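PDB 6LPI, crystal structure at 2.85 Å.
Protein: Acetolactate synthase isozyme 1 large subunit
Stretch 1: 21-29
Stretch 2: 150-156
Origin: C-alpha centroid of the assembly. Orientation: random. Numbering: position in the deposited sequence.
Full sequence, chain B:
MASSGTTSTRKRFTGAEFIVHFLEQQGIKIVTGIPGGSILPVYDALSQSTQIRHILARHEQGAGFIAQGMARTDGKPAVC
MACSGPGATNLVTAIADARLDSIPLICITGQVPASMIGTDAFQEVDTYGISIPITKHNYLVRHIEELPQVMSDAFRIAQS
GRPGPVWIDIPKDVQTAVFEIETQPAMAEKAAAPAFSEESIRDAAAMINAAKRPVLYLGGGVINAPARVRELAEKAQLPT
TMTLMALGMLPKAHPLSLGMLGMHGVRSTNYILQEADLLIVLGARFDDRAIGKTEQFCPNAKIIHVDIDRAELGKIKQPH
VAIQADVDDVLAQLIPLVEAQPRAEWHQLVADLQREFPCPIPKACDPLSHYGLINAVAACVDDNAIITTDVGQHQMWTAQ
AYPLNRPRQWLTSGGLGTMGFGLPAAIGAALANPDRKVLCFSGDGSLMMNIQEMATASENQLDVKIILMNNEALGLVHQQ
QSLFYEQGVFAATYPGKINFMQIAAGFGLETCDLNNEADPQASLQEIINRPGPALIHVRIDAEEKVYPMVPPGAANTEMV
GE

Stretch 1 (21-29) HFLEQQGIK
Stretch 2 150-156: VMSDAFR

Two helical segments, at least 127 residues apart in sequence where they touch, pack through apolar side chains, with no hydrogen bond between them. Residues 21-25 end a helix that begins earlier in the chain; 150-156 lie within a longer one. Their axes run in broadly the same direction, crossing at -36° with a closest approach of 11.2 Å, a gap wide enough for aromatic rings. The register sets Phe22 CA 7.9 Å from Met151 CA and Gln26 CA 8.7 Å from Phe155 CA.

Phe22 (chi1 t, chi2 -86°) is the main bump, its CA-to-CB bond directed toward the partner helix. Its ring enters the hollow between Met151, Ser152 and Phe155. Met151 CB lies over one face, 3.7 Å from the ring centroid, while the flexible thioether (chi1 m, chi2 -145°, chi3 m) curls back to bring CE 3.4 Å from Phe22 CB. Beside Ser152 (chi1 t), whose CA-to-CB bond points sideways, the ring tip approaches the backbone: Phe22 CZ is 3.4 Å from Ser152 N, and Phe22 CE2 is 4.1 Å from Ser152 CB.

Phe155 (chi1 -91°, chi2 76°) is the answering bump. The edge of Phe22 meets its face in an offset edge-to-face pair, centroids 5.6 Å apart and planes at 66°, with Phe22 CE1 3.6 Å from Phe155 CD1. Leu23 (m, t) starts sideways but reaches in, placing CD2 3.7 Å from Phe155 CZ. The aliphatic part of Gln26 (chi1 m, chi2 m) covers a face, CG 4.2 Å from the Phe155 ring centroid.

Past the helix, Gln26 (phi/psi -90/8) and Gly27 (80/6) turn the chain; the positive phi suits glycine, since a CB would jam against the preceding carbonyl. Ile28 N donates a backbone hydrogen bond to Leu23 O at 3.2 Å, and Ile28 (-62/127; chi1 m, chi2 91°) sets CD1 3.8 Å from Phe155 CE2, completing the apolar pocket.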

# COMPACT_ATOMS: atom_id res chain seq x y z
N HIS B 21 20.47 -17.88 -6.68
CA HIS B 21 21.43 -17.84 -5.59
C HIS B 21 21.28 -16.57 -4.77
O HIS B 21 21.26 -16.60 -3.53
CB HIS B 21 22.84 -17.95 -6.15
CG HIS B 21 23.91 -17.92 -5.12
ND1 HIS B 21 25.02 -17.10 -5.22
CD2 HIS B 21 24.06 -18.62 -3.97
CE1 HIS B 21 25.80 -17.30 -4.17
NE2 HIS B 21 25.24 -18.22 -3.40
N PHE B 22 21.13 -15.44 -5.45
CA PHE B 22 20.92 -14.16 -4.79
C PHE B 22 19.65 -14.20 -3.95
O PHE B 22 19.65 -13.76 -2.79
CB PHE B 22 20.87 -13.05 -5.84
CG PHE B 22 20.65 -11.66 -5.29
CD1 PHE B 22 19.35 -11.18 -5.06
CD2 PHE B 22 21.72 -10.81 -5.04
CE1 PHE B 22 19.15 -9.90 -4.55
CE2 PHE B 22 21.52 -9.52 -4.53
CZ PHE B 22 20.24 -9.07 -4.29
N LEU B 23 18.56 -14.73 -4.52
CA LEU B 23 17.31 -14.83 -3.77
C LEU B 23 17.50 -15.69 -2.52
O LEU B 23 16.97 -15.36 -1.45
CB LEU B 23 16.20 -15.38 -4.65
CG LEU B 23 15.76 -14.43 -5.77
CD1 LEU B 23 14.55 -14.98 -6.50
CD2 LEU B 23 15.49 -13.03 -5.23
N GLU B 24 18.26 -16.79 -2.64
CA GLU B 24 18.54 -17.58 -1.45
C GLU B 24 19.26 -16.73 -0.41
O GLU B 24 18.82 -16.65 0.75
CB GLU B 24 19.43 -18.79 -1.78
CG GLU B 24 18.78 -19.92 -2.56
CD GLU B 24 19.77 -20.98 -2.96
OE1 GLU B 24 19.34 -22.08 -3.38
OE2 GLU B 24 20.99 -20.71 -2.85
N GLN B 25 20.29 -16.00 -0.83
CA GLN B 25 21.06 -15.23 0.12
C GLN B 25 20.30 -14.04 0.69
O GLN B 25 20.75 -13.46 1.69
CB GLN B 25 22.38 -14.79 -0.52
CG GLN B 25 23.31 -15.96 -0.83
CD GLN B 25 23.45 -16.91 0.35
OE1 GLN B 25 23.89 -16.52 1.43
NE2 GLN B 25 23.11 -18.19 0.14
N GLN B 26 19.15 -13.67 0.13
CA GLN B 26 18.30 -12.71 0.81
C GLN B 26 17.30 -13.38 1.74
O GLN B 26 16.42 -12.71 2.28
CB GLN B 26 17.53 -11.85 -0.19
CG GLN B 26 18.37 -11.06 -1.15
CD GLN B 26 19.34 -10.14 -0.46
OE1 GLN B 26 18.94 -9.28 0.34
NE2 GLN B 26 20.62 -10.29 -0.78
N GLY B 27 17.42 -14.69 1.96
CA GLY B 27 16.54 -15.38 2.88
C GLY B 27 15.18 -15.75 2.34
O GLY B 27 14.34 -16.23 3.11
N ILE B 28 14.91 -15.55 1.05
CA ILE B 28 13.61 -15.93 0.51
C ILE B 28 13.40 -17.43 0.65
O ILE B 28 14.25 -18.24 0.27
CB ILE B 28 13.49 -15.46 -0.95
CG1 ILE B 28 13.26 -13.95 -1.02
CG2 ILE B 28 12.38 -16.16 -1.67
CD1 ILE B 28 14.51 -13.14 -1.11
N LYS B 29 12.27 -17.81 1.25
CA LYS B 29 11.88 -19.21 1.38
C LYS B 29 10.74 -19.59 0.45
O LYS B 29 10.59 -20.77 0.14
CB LYS B 29 11.49 -19.52 2.85
CG LYS B 29 10.56 -20.72 3.09
CD LYS B 29 9.91 -20.68 4.50
CE LYS B 29 8.48 -21.27 4.52
NZ LYS B 29 7.47 -20.44 5.28
N VAL B 150 21.98 -4.67 -10.15
CA VAL B 150 20.54 -4.58 -10.33
C VAL B 150 19.82 -5.22 -9.16
O VAL B 150 19.09 -4.56 -8.41
CB VAL B 150 20.11 -5.21 -11.66
CG1 VAL B 150 18.64 -5.63 -11.61
CG2 VAL B 150 20.35 -4.20 -12.79
N MET B 151 20.12 -6.49 -8.89
CA MET B 151 19.30 -7.12 -7.88
C MET B 151 19.58 -6.54 -6.52
O MET B 151 18.65 -6.19 -5.79
CB MET B 151 19.46 -8.64 -7.92
CG MET B 151 19.17 -9.08 -9.33
SD MET B 151 18.36 -10.65 -9.42
CE MET B 151 19.62 -11.65 -8.66
N SER B 152 20.86 -6.28 -6.22
CA SER B 152 21.16 -5.70 -4.92
C SER B 152 20.48 -4.34 -4.77
O SER B 152 20.03 -3.98 -3.68
CB SER B 152 22.66 -5.61 -4.69
OG SER B 152 22.87 -4.89 -3.49
N ASP B 153 20.44 -3.55 -5.84
CA ASP B 153 19.78 -2.27 -5.67
C ASP B 153 18.27 -2.42 -5.64
O ASP B 153 17.62 -1.74 -4.84
CB ASP B 153 20.23 -1.27 -6.74
CG ASP B 153 21.71 -0.98 -6.64
OD1 ASP B 153 22.21 -0.83 -5.49
OD2 ASP B 153 22.36 -0.82 -7.68
N ALA B 154 17.71 -3.36 -6.42
CA ALA B 154 16.26 -3.54 -6.38
C ALA B 154 15.80 -3.83 -4.95
O ALA B 154 14.95 -3.11 -4.40
CB ALA B 154 15.84 -4.66 -7.33
N PHE B 155 16.44 -4.80 -4.30
CA PHE B 155 16.06 -5.16 -2.94
C PHE B 155 16.33 -4.02 -1.96
O PHE B 155 15.62 -3.89 -0.96
CB PHE B 155 16.79 -6.42 -2.49
CG PHE B 155 16.03 -7.68 -2.76
CD1 PHE B 155 15.97 -8.19 -4.04
CD2 PHE B 155 15.36 -8.33 -1.74
CE1 PHE B 155 15.27 -9.34 -4.30
CE2 PHE B 155 14.66 -9.48 -1.98
CZ PHE B 155 14.61 -9.98 -3.27
N ARG B 156 17.35 -3.19 -2.21
CA ARG B 156 17.50 -2.02 -1.36
C ARG B 156 16.34 -1.07 -1.60
O ARG B 156 15.62 -0.69 -0.66
CB ARG B 156 18.86 -1.35 -1.63
CG ARG B 156 19.15 -0.10 -0.80
CD ARG B 156 20.43 0.63 -1.24
NE ARG B 156 20.39 1.06 -2.65
CZ ARG B 156 19.90 2.22 -3.09
NH1 ARG B 156 19.38 3.11 -2.24
NH2 ARG B 156 19.91 2.50 -4.39